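PDB 5Y1F: NAD dependent epimerase/dehydratase family from uncultured archaeon MedDCM-OCT-S05-C57, which binds NAD+ and probably catalyses the NAD+-dependent oxidation of the side-chain hydroxyl of L-threonine, as a threonine dehydrogenase. Local coordinates for residues D207-G212 / N322-N327; E142-N147 / I293-D298; K47-D52 / K62-D67. All coordinates share one frame; numbering follows the deposited sequence.

In the fold
Interaction 3 comes first along the chain, joining parallel strands 48-52 and 62-65 of the main sheet, where the adenosine half of NAD is bound. The other two are long-range and cross in sequence: 142-147 and 207-212 come first, and are met later by 293-298 and 322-327 respectively. Interaction 2 ties two loops together, one following strand 125-131 of the main sheet and the other preceding helix 298-304. Interaction 1 pairs the ends of helices 199-211 and 312-326 at the surface. Centres lie 31 to 34 Å apart, and interactions 2 and 3 sit on opposite sides of the chain's centre. The C-terminal region is thus fastened to earlier parts of the chain at two separate places.

Interaction 1 of 3, residues D207-G212 / N322-N327; sequences DAVESG and NLRRLN
Val209 and Leu323 meet where two helices, 199-211 and 312-326, pack side by side near their C-terminal ends, a helix-helix contact at the protein surface. The two side chains cross obliquely. Both valine methyls reach Leu323 CB, CG1 at 4.0 Å and CG2 slightly farther, so the beta-branch spreads over the base of the leucine. A chi1 of 168° turns CG1 opposite the backbone N and brings it within 3.7 Å of the backbone carbon Leu323 C, beside Arg324 CG. Valine suits the place because it is short and broad, and can lie against a helix backbone. The leucine side chain also touches Tyr205 and Phe206 of the same helix 199-211.

At the outer end polar residues meet, but without a hydrogen bond between them. The chains of Glu210 and Asn327 cross at about a right angle, and Glu210 CG lies only 3.1 Å from Asn327 OD1, the methylene rather than the carboxylate doing the touching. The carboxylate and amide planes are 34° apart, and the acid extends onward to a long, weak ion pair with Lys192. The other end of the amide borders the valine, ND2 standing 3.7 Å from Val209 CG1.

Asparagine fits just past the helix because its short amide can fold back on the last turn, with Leu323 O in the plane of that amide. ND2 donates to Leu323 O at 2.8 Å, while the backbone N of Asn327 donates to the same oxygen from the opposite face of its carbonyl plane.

Interaction 2 of 3, residues E142-N147 / I293-D298; sequences EMTPQN and ISINDD
Met143 folds its side chain back over Ser294 and Ile295, although its CB starts out pointing away from them. The chain can be followed outward. From CB, CG passes 4.0 Å from Ser294 OG; the bend at chi2 (-75°) then carries SD to 3.5 Å from Ile295 O, and the terminal CE settles near that same oxygen and 3.9 Å from Ser294 CB. A long, flexible thioether suits this place, since it can curl over a backbone and cover it.

Beneath it, the backbones of 142-147 and 293-298 run in broadly the same direction, 38° apart, and are joined by a single beta bridge between Thr144 and Ile295. Thr144 N donates to Ser294 O at 3.1 Å, and Asn296 N returns a bond to Thr144 O at 2.9 Å. One residue earlier, Ser294 OG takes the place of a backbone acceptor: it receives Met143 N at 2.8 Å in a nearly straight bond (168°). Were Ser294 replaced by an alanine, Met143 N would probably lose this acceptor and a small gap would open beside the methionine CG. Thr144 meets Ile295 CD1 with its CB and OG1, while the hydroxyl finds its main partner in Pro140 O.

The bridge joins the loop after strand 125-131 to the loop leading into helix 298-304, and Asn254 adds bonds to Pro145 O (weak) and Asn296 O. Because two of the three hydrogen bonds are between backbone groups and the third uses a serine hydroxyl, they probably help to hold the two loops in register.

Interaction 3 of 3, residues K47-D52 / K62-D67; sequences KIIASD and KFEKCD. With NAD (nicotinamide-adenine-dinucleotide), chain B.
Ser51 and Phe63, on parallel strands 48-52 and 62-65, both turn their side chains opposite the backbone N, and these torsions serve opposite faces of the sheet. At Ser51 (chi1 -179°), on the face of Ile49 and Glu64, OG is laid on Glu64 O at 2.7 Å, a side-chain bond added to the ladder. At Phe63 (chi1 -174°), on the face of Ala50 and Asp52, the ring is set along the neighbouring strand, with Ser51 CA over one face of it, CD1 3.9 Å from Ala50 CB and CZ beside Asp52 CB. Alanine leaves room for that ring. Ala50 is gripped by both its backbone groups, N to Lys62 O and O to Glu64 N, each 2.9 Å. On the side carrying Ile49 and Lys62, the lysine's methylenes run alongside Ile49 CD1, tight at 3.4 Å from CE.

The C-terminal ends of these strands form part of the nucleotide-binding site of a Rossmann fold. Here Cys66 N donates to Asp52 O, and a water donates to both Ser51 OG and Cys66 O. Asp52 accepts both hydroxyls of the adenosine ribose, O2B on OD1 and O3B on OD2, each at 2.7 Å, while Leu28 N also bonds to OD2. Asp67 OD1 takes the adenine N6A at 3.1 Å, and its other oxygen pairs with Arg69.

A carboxylate grasping both ribose hydroxyls would probably disfavour a phosphate on O2B, consistent with use of NAD+ rather than NADP+.

Interaction 1 of 3, residues D207-G212 / N322-N327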
loop_
_atom_site.group_PDB
_atom_site.type_symbol
_atom_site.label_atom_id
_atom_site.label_comp_id
_atom_site.label_asym_id
_atom_site.label_seq_id
_atom_site.Cartn_x
_atom_site.Cartn_y
_atom_site.Cartn_z
ATOM N N ASP A 207 11.818 -8.972 14.697
ATOM C CA ASP A 207 13.034 -9.628 15.154
ATOM C C ASP A 207 13.511 -9.096 16.489
ATOM O O ASP A 207 13.988 -9.887 17.355
ATOM C CB ASP A 207 14.121 -9.501 14.096
ATOM C CG ASP A 207 13.939 -10.436 12.942
ATOM O OD1 ASP A 207 12.879 -11.112 12.780
ATOM O OD2 ASP A 207 14.878 -10.531 12.135
ATOM N N ALA A 208 13.332 -7.824 16.771
ATOM C CA ALA A 208 13.604 -7.312 18.093
ATOM C C ALA A 208 12.857 -8.079 19.153
ATOM O O ALA A 208 13.464 -8.512 20.144
ATOM C CB ALA A 208 13.315 -5.845 18.201
ATOM N N VAL A 209 11.580 -8.269 18.950
ATOM C CA VAL A 209 10.750 -8.907 19.969
ATOM C C VAL A 209 11.007 -10.400 19.975
ATOM O O VAL A 209 11.132 -10.991 21.074
ATOM C CB VAL A 209 9.264 -8.603 19.729
ATOM C CG1 VAL A 209 8.378 -9.492 20.587
ATOM C CG2 VAL A 209 8.956 -7.149 19.948
ATOM N N GLU A 210 11.149 -11.033 18.815
ATOM C CA GLU A 210 11.313 -12.495 18.756
ATOM C C GLU A 210 12.662 -12.970 19.297
ATOM O O GLU A 210 12.731 -14.045 19.914
ATOM C CB GLU A 210 11.159 -13.003 17.335
ATOM C CG GLU A 210 9.745 -13.330 16.918
ATOM C CD GLU A 210 9.670 -13.891 15.508
ATOM O OE1 GLU A 210 10.354 -14.915 15.253
ATOM O OE2 GLU A 210 8.929 -13.329 14.666
ATOM N N SER A 211 13.742 -12.317 18.891
ATOM C CA SER A 211 15.072 -12.864 19.127
ATOM C C SER A 211 16.034 -11.918 19.791
ATOM O O SER A 211 17.143 -12.324 20.135
ATOM C CB SER A 211 15.674 -13.341 17.830
ATOM O OG SER A 211 16.022 -12.227 17.022
ATOM N N GLY A 212 15.695 -10.639 19.881
ATOM C CA GLY A 212 16.592 -9.682 20.446
ATOM C C GLY A 212 17.729 -9.313 19.498
ATOM O O GLY A 212 18.741 -8.768 19.931
ATOM N N ASN A 322 1.504 -6.137 20.593
ATOM C CA ASN A 322 0.939 -7.252 19.858
ATOM C C ASN A 322 1.983 -8.305 19.562
ATOM O O ASN A 322 1.730 -9.520 19.669
ATOM C CB ASN A 322 0.248 -6.762 18.591
ATOM C CG ASN A 322 -1.117 -6.196 18.897
ATOM O OD1 ASN A 322 -2.023 -6.974 19.207
ATOM N ND2 ASN A 322 -1.275 -4.890 18.931
ATOM N N LEU A 323 3.195 -7.893 19.207
ATOM C CA LEU A 323 4.241 -8.853 18.926
ATOM C C LEU A 323 4.691 -9.619 20.154
ATOM O O LEU A 323 4.938 -10.829 20.063
ATOM C CB LEU A 323 5.423 -8.196 18.199
ATOM C CG LEU A 323 5.151 -7.774 16.769
ATOM C CD1 LEU A 323 6.252 -6.857 16.290
ATOM C CD2 LEU A 323 5.029 -8.961 15.821
ATOM N N ARG A 324 4.689 -8.960 21.289
ATOM C CA ARG A 324 5.026 -9.670 22.514
ATOM C C ARG A 324 3.936 -10.724 22.770
ATOM O O ARG A 324 4.235 -11.838 23.228
ATOM C CB ARG A 324 5.140 -8.717 23.687
ATOM C CG ARG A 324 6.461 -7.954 23.786
ATOM C CD ARG A 324 6.642 -7.248 25.118
ATOM N NE ARG A 324 5.521 -6.397 25.488
ATOM C CZ ARG A 324 5.623 -5.278 26.207
ATOM N NH1 ARG A 324 6.805 -4.851 26.641
ATOM N NH2 ARG A 324 4.535 -4.554 26.457
ATOM N N ARG A 325 2.681 -10.378 22.561
ATOM C CA ARG A 325 1.580 -11.306 22.794
ATOM C C ARG A 325 1.774 -12.513 21.912
ATOM O O ARG A 325 1.653 -13.657 22.365
ATOM C CB ARG A 325 0.260 -10.616 22.526
ATOM C CG ARG A 325 -0.909 -11.574 22.593
ATOM C CD ARG A 325 -2.221 -10.832 22.487
ATOM N NE ARG A 325 -2.366 -10.067 21.239
ATOM C CZ ARG A 325 -2.461 -10.613 20.063
ATOM N NH1 ARG A 325 -2.649 -11.899 19.899
ATOM N NH2 ARG A 325 -2.490 -9.848 18.979
ATOM N N LEU A 326 2.022 -12.284 20.632
ATOM C CA LEU A 326 2.212 -13.370 19.693
ATOM C C LEU A 326 3.409 -14.250 20.029
ATOM O O LEU A 326 3.461 -15.410 19.579
ATOM C CB LEU A 326 2.431 -12.799 18.299
ATOM C CG LEU A 326 1.269 -12.501 17.343
ATOM C CD1 LEU A 326 -0.047 -13.173 17.722
ATOM C CD2 LEU A 326 1.094 -11.033 17.023
ATOM N N ASN A 327 4.379 -13.695 20.751
ATOM C CA ASN A 327 5.582 -14.459 21.155
ATOM C C ASN A 327 5.498 -15.107 22.535
ATOM O O ASN A 327 6.472 -15.683 23.041
ATOM C CB ASN A 327 6.810 -13.550 21.078
ATOM C CG ASN A 327 7.350 -13.464 19.672
ATOM O OD1 ASN A 327 7.951 -14.426 19.194
ATOM N ND2 ASN A 327 6.938 -12.435 18.935
#

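Interaction 2 of 3, residues E142-N147 / I293-D298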
loop_
_atom_site.group_PDB
_atom_site.type_symbol
_atom_site.label_atom_id
_atom_site.label_comp_id
_atom_site.label_asym_id
_atom_site.label_seq_id
_atom_site.Cartn_x
_atom_site.Cartn_y
_atom_site.Cartn_z
ATOM N N GLU A 142 13.113 16.152 0.072
ATOM C CA GLU A 142 12.399 16.605 1.245
ATOM C C GLU A 142 11.091 17.225 0.850
ATOM O O GLU A 142 11.060 18.084 -0.019
ATOM C CB GLU A 142 13.256 17.599 1.996
ATOM C CG GLU A 142 14.502 16.951 2.558
ATOM C CD GLU A 142 15.569 17.954 2.915
ATOM O OE1 GLU A 142 16.613 18.000 2.229
ATOM O OE2 GLU A 142 15.310 18.779 3.803
ATOM N N MET A 143 10.034 16.818 1.507
ATOM C CA MET A 143 8.699 17.343 1.278
ATOM C C MET A 143 8.375 17.417 -0.208
ATOM O O MET A 143 7.922 18.428 -0.726
ATOM C CB MET A 143 8.499 18.702 1.997
ATOM C CG MET A 143 8.364 18.537 3.504
ATOM S SD MET A 143 6.714 17.868 3.875
ATOM C CE MET A 143 7.120 16.717 5.151
ATOM N N THR A 144 8.508 16.269 -0.886
ATOM C CA THR A 144 8.245 16.243 -2.312
ATOM C C THR A 144 6.872 16.752 -2.622
ATOM O O THR A 144 5.898 16.256 -2.069
ATOM C CB THR A 144 8.431 14.813 -2.822
ATOM O OG1 THR A 144 9.634 14.250 -2.298
ATOM C CG2 THR A 144 8.367 14.730 -4.282
ATOM N N PRO A 145 6.752 17.707 -3.559
ATOM C CA PRO A 145 5.420 18.196 -3.917
ATOM C C PRO A 145 4.552 17.192 -4.679
ATOM O O PRO A 145 5.042 16.221 -5.243
ATOM C CB PRO A 145 5.731 19.437 -4.781
ATOM C CG PRO A 145 7.102 19.865 -4.405
ATOM C CD PRO A 145 7.819 18.578 -4.066
ATOM N N GLN A 146 3.251 17.448 -4.688
ATOM C CA GLN A 146 2.285 16.646 -5.436
ATOM C C GLN A 146 2.599 16.612 -6.933
ATOM O O GLN A 146 2.527 15.555 -7.573
ATOM C CB GLN A 146 0.899 17.217 -5.149
ATOM C CG GLN A 146 -0.242 16.586 -5.901
ATOM C CD GLN A 146 -0.473 15.120 -5.537
ATOM O OE1 GLN A 146 -0.690 14.251 -6.431
ATOM N NE2 GLN A 146 -0.494 14.837 -4.288
ATOM N N ASN A 147 2.927 17.769 -7.476
ATOM C CA ASN A 147 3.102 17.953 -8.902
ATOM C C ASN A 147 4.536 18.258 -9.247
ATOM O O ASN A 147 5.012 19.405 -9.224
ATOM C CB ASN A 147 2.236 19.120 -9.397
ATOM C CG ASN A 147 0.783 18.912 -9.095
ATOM O OD1 ASN A 147 0.187 19.615 -8.223
ATOM N ND2 ASN A 147 0.174 18.042 -9.827
ATOM N N ILE A 293 12.800 11.345 1.088
ATOM C CA ILE A 293 12.788 11.192 2.530
ATOM C C ILE A 293 11.423 11.525 3.144
ATOM O O ILE A 293 11.067 10.981 4.194
ATOM C CB ILE A 293 13.890 12.109 3.127
ATOM C CG1 ILE A 293 15.304 11.579 2.843
ATOM C CG2 ILE A 293 13.606 12.580 4.542
ATOM C CD1 ILE A 293 15.413 10.113 2.718
ATOM N N SER A 294 10.718 12.493 2.547
ATOM C CA SER A 294 9.459 12.949 3.104
ATOM C C SER A 294 8.613 13.561 1.998
ATOM O O SER A 294 9.137 13.881 0.940
ATOM C CB SER A 294 9.713 13.966 4.226
ATOM O OG SER A 294 10.367 15.093 3.740
ATOM N N ILE A 295 7.328 13.726 2.292
ATOM C CA ILE A 295 6.331 13.984 1.274
ATOM C C ILE A 295 5.428 15.145 1.687
ATOM O O ILE A 295 4.885 15.133 2.775
ATOM C CB ILE A 295 5.428 12.740 1.115
ATOM C CG1 ILE A 295 6.219 11.503 0.668
ATOM C CG2 ILE A 295 4.266 12.999 0.179
ATOM C CD1 ILE A 295 6.913 11.707 -0.660
ATOM N N ASN A 296 5.144 16.055 0.755
ATOM C CA ASN A 296 4.143 17.145 1.005
ATOM C C ASN A 296 2.778 16.619 0.567
ATOM O O ASN A 296 2.498 16.526 -0.638
ATOM C CB ASN A 296 4.516 18.420 0.246
ATOM C CG ASN A 296 3.710 19.616 0.679
ATOM O OD1 ASN A 296 4.217 20.797 0.601
ATOM N ND2 ASN A 296 2.559 19.389 1.169
ATOM N N ASP A 297 1.910 16.350 1.540
ATOM C CA ASP A 297 0.559 15.875 1.300
ATOM C C ASP A 297 -0.500 16.923 1.575
ATOM O O ASP A 297 -1.610 16.604 1.945
ATOM C CB ASP A 297 0.282 14.617 2.089
ATOM C CG ASP A 297 0.327 14.830 3.584
ATOM O OD1 ASP A 297 -0.146 13.925 4.320
ATOM O OD2 ASP A 297 0.815 15.887 4.022
ATOM N N ASP A 298 -0.172 18.193 1.342
ATOM C CA ASP A 298 -1.144 19.240 1.578
ATOM C C ASP A 298 -2.449 19.032 0.841
ATOM O O ASP A 298 -3.513 19.332 1.375
ATOM C CB ASP A 298 -0.621 20.627 1.227
ATOM C CG ASP A 298 -1.546 21.735 1.729
ATOM O OD1 ASP A 298 -1.807 21.785 2.935
ATOM O OD2 ASP A 298 -2.172 22.425 0.910
#

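Interaction 3 of 3, residues K47-D52 / K62-D67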
loop_
_atom_site.group_PDB
_atom_site.type_symbol
_atom_site.label_atom_id
_atom_site.label_comp_id
_atom_site.label_asym_id
_atom_site.label_seq_id
_atom_site.Cartn_x
_atom_site.Cartn_y
_atom_site.Cartn_z
ATOM N N LYS A 47 -21.159 -7.892 2.516
ATOM C CA LYS A 47 -20.931 -7.015 1.384
ATOM C C LYS A 47 -19.555 -7.136 0.799
ATOM O O LYS A 47 -19.323 -6.547 -0.232
ATOM C CB LYS A 47 -21.220 -5.559 1.730
ATOM C CG LYS A 47 -22.653 -5.326 2.183
ATOM C CD LYS A 47 -23.653 -5.630 1.091
ATOM C CE LYS A 47 -24.258 -7.007 1.252
ATOM N NZ LYS A 47 -24.525 -7.667 -0.054
ATOM N N ILE A 48 -18.664 -7.892 1.418
ATOM C CA ILE A 48 -17.264 -7.886 1.024
ATOM C C ILE A 48 -16.795 -9.219 0.486
ATOM O O ILE A 48 -17.039 -10.274 1.100
ATOM C CB ILE A 48 -16.368 -7.527 2.240
ATOM C CG1 ILE A 48 -16.896 -6.305 2.983
ATOM C CG2 ILE A 48 -14.931 -7.362 1.768
ATOM C CD1 ILE A 48 -17.057 -5.069 2.149
ATOM N N ILE A 49 -16.243 -9.224 -0.720
ATOM C CA ILE A 49 -15.669 -10.398 -1.321
ATOM C C ILE A 49 -14.167 -10.195 -1.451
ATOM O O ILE A 49 -13.724 -9.161 -1.972
ATOM C CB ILE A 49 -16.222 -10.659 -2.748
ATOM C CG1 ILE A 49 -17.756 -10.691 -2.777
ATOM C CG2 ILE A 49 -15.643 -11.889 -3.397
ATOM C CD1 ILE A 49 -18.356 -11.749 -1.912
ATOM N N ALA A 50 -13.382 -11.171 -1.045
ATOM C CA ALA A 50 -11.928 -11.116 -1.127
ATOM C C ALA A 50 -11.484 -11.916 -2.330
ATOM O O ALA A 50 -12.080 -12.980 -2.626
ATOM C CB ALA A 50 -11.337 -11.701 0.140
ATOM N N SER A 51 -10.390 -11.524 -2.963
ATOM C CA SER A 51 -9.802 -12.318 -4.034
ATOM C C SER A 51 -8.278 -12.224 -3.991
ATOM O O SER A 51 -7.692 -11.190 -3.612
ATOM C CB SER A 51 -10.346 -11.773 -5.359
ATOM O OG SER A 51 -9.834 -12.508 -6.486
ATOM N N ASP A 52 -7.636 -13.331 -4.309
ATOM C CA ASP A 52 -6.185 -13.431 -4.421
ATOM C C ASP A 52 -5.902 -14.737 -5.196
ATOM O O ASP A 52 -6.836 -15.384 -5.676
ATOM C CB ASP A 52 -5.524 -13.421 -3.024
ATOM C CG ASP A 52 -4.138 -12.814 -3.006
ATOM O OD1 ASP A 52 -3.230 -13.345 -3.694
ATOM O OD2 ASP A 52 -3.924 -11.789 -2.273
ATOM N N LYS A 62 -15.933 -14.406 2.397
ATOM C CA LYS A 62 -16.116 -15.044 1.109
ATOM C C LYS A 62 -14.924 -14.715 0.208
ATOM O O LYS A 62 -14.444 -13.542 0.168
ATOM C CB LYS A 62 -17.396 -14.584 0.443
ATOM C CG LYS A 62 -17.666 -15.249 -0.893
ATOM C CD LYS A 62 -19.150 -15.178 -1.273
ATOM C CE LYS A 62 -19.392 -14.881 -2.756
ATOM N NZ LYS A 62 -19.360 -16.063 -3.675
ATOM N N PHE A 63 -14.474 -15.721 -0.499
ATOM C CA PHE A 63 -13.226 -15.654 -1.248
ATOM C C PHE A 63 -13.430 -16.206 -2.646
ATOM O O PHE A 63 -14.066 -17.265 -2.833
ATOM C CB PHE A 63 -12.127 -16.412 -0.525
ATOM C CG PHE A 63 -10.775 -16.272 -1.178
ATOM C CD1 PHE A 63 -9.904 -15.255 -0.779
ATOM C CD2 PHE A 63 -10.351 -17.115 -2.193
ATOM C CE1 PHE A 63 -8.641 -15.156 -1.339
ATOM C CE2 PHE A 63 -9.141 -16.960 -2.785
ATOM C CZ PHE A 63 -8.238 -16.036 -2.313
ATOM N N GLU A 64 -12.912 -15.511 -3.653
ATOM C CA GLU A 64 -12.902 -15.986 -5.012
ATOM C C GLU A 64 -11.489 -15.931 -5.565
ATOM O O GLU A 64 -10.900 -14.853 -5.676
ATOM C CB GLU A 64 -13.768 -15.082 -5.870
ATOM C CG GLU A 64 -15.237 -15.114 -5.524
ATOM C CD GLU A 64 -15.972 -16.168 -6.297
ATOM O OE1 GLU A 64 -15.338 -17.199 -6.633
ATOM O OE2 GLU A 64 -17.160 -15.911 -6.641
ATOM N N LYS A 65 -10.918 -17.062 -5.924
ATOM C CA LYS A 65 -9.566 -17.093 -6.429
ATOM C C LYS A 65 -9.533 -16.508 -7.825
ATOM O O LYS A 65 -10.440 -16.752 -8.626
ATOM C CB LYS A 65 -8.986 -18.500 -6.455
ATOM C CG LYS A 65 -9.635 -19.493 -7.376
ATOM C CD LYS A 65 -9.046 -20.894 -7.157
ATOM C CE LYS A 65 -7.600 -20.966 -7.630
ATOM N NZ LYS A 65 -6.957 -22.244 -7.199
ATOM N N CYS A 66 -8.465 -15.814 -8.159
ATOM C CA CYS A 66 -8.283 -15.294 -9.494
ATOM C C CYS A 66 -6.856 -14.848 -9.712
ATOM O O CYS A 66 -6.259 -14.257 -8.801
ATOM C CB CYS A 66 -9.228 -14.101 -9.735
ATOM S SG CYS A 66 -9.541 -13.675 -11.451
ATOM N N ASP A 67 -6.302 -15.023 -10.900
ATOM C CA ASP A 67 -5.116 -14.264 -11.293
ATOM C C ASP A 67 -5.645 -12.976 -11.923
ATOM O O ASP A 67 -6.529 -12.991 -12.788
ATOM C CB ASP A 67 -4.293 -15.074 -12.318
ATOM C CG ASP A 67 -2.950 -14.506 -12.587
ATOM O OD1 ASP A 67 -2.872 -13.302 -12.900
ATOM O OD2 ASP A 67 -1.958 -15.239 -12.435
HETATM P PA NAD B . 1.400 -7.451 -0.951
HETATM O O1A NAD B . 1.437 -7.755 0.558
HETATM O O2A NAD B . 2.528 -8.050 -1.819
HETATM O O5B NAD B . -0.049 -7.963 -1.476
HETATM C C5B NAD B . -0.290 -8.081 -2.862
HETATM C C4B NAD B . -1.141 -9.295 -3.087
HETATM O O4B NAD B . -1.243 -9.362 -4.520
HETATM C C3B NAD B . -0.507 -10.593 -2.616
HETATM O O3B NAD B . -1.377 -11.210 -1.696
HETATM C C2B NAD B . -0.335 -11.407 -3.907
HETATM O O2B NAD B . -0.621 -12.814 -3.801
HETATM C C1B NAD B . -1.312 -10.732 -4.848
HETATM N N9A NAD B . -0.922 -10.956 -6.255
HETATM C C8A NAD B . 0.327 -10.975 -6.762
HETATM N N7A NAD B . 0.305 -11.306 -8.052
HETATM C C5A NAD B . -0.975 -11.540 -8.340
HETATM C C6A NAD B . -1.695 -11.960 -9.549
HETATM N N6A NAD B . -1.036 -12.205 -10.708
HETATM N N1A NAD B . -3.020 -12.053 -9.485
HETATM C C2A NAD B . -3.665 -11.859 -8.349
HETATM N N3A NAD B . -3.089 -11.462 -7.214
HETATM C C4A NAD B . -1.774 -11.300 -7.179
HETATM O O3 NAD B . 1.333 -5.882 -1.257
HETATM P PN NAD B . 0.769 -4.728 -0.281
HETATM O O1N NAD B . -0.472 -5.223 0.474
HETATM O O2N NAD B . 1.906 -4.196 0.569
HETATM O O5D NAD B . 0.347 -3.616 -1.378
HETATM C C5D NAD B . -0.961 -3.571 -1.856
HETATM C C4D NAD B . -1.009 -2.369 -2.808
HETATM O O4D NAD B . -0.529 -1.183 -2.118
HETATM C C3D NAD B . -0.154 -2.547 -4.044
HETATM O O3D NAD B . -0.745 -1.780 -5.128
HETATM C C2D NAD B . 1.145 -1.814 -3.660
HETATM O O2D NAD B . 1.851 -1.356 -4.840
HETATM C C1D NAD B . 0.578 -0.652 -2.824
HETATM N N1N NAD B . 1.583 -0.098 -1.894
HETATM C C2N NAD B . 1.975 -0.742 -0.753
HETATM C C3N NAD B . 2.922 -0.192 0.080
HETATM C C7N NAD B . 3.363 -0.845 1.386
HETATM O O7N NAD B . 4.238 -0.322 2.024
HETATM N N7N NAD B . 2.760 -1.926 1.813
HETATM C C4N NAD B . 3.479 1.033 -0.245
HETATM C C5N NAD B . 3.113 1.659 -1.426
HETATM C C6N NAD B . 2.157 1.070 -2.231
HETATM O O HOH W 1 -17.964 -12.147 2.813
HETATM O O HOH W 2 -7.357 -11.989 -7.565
#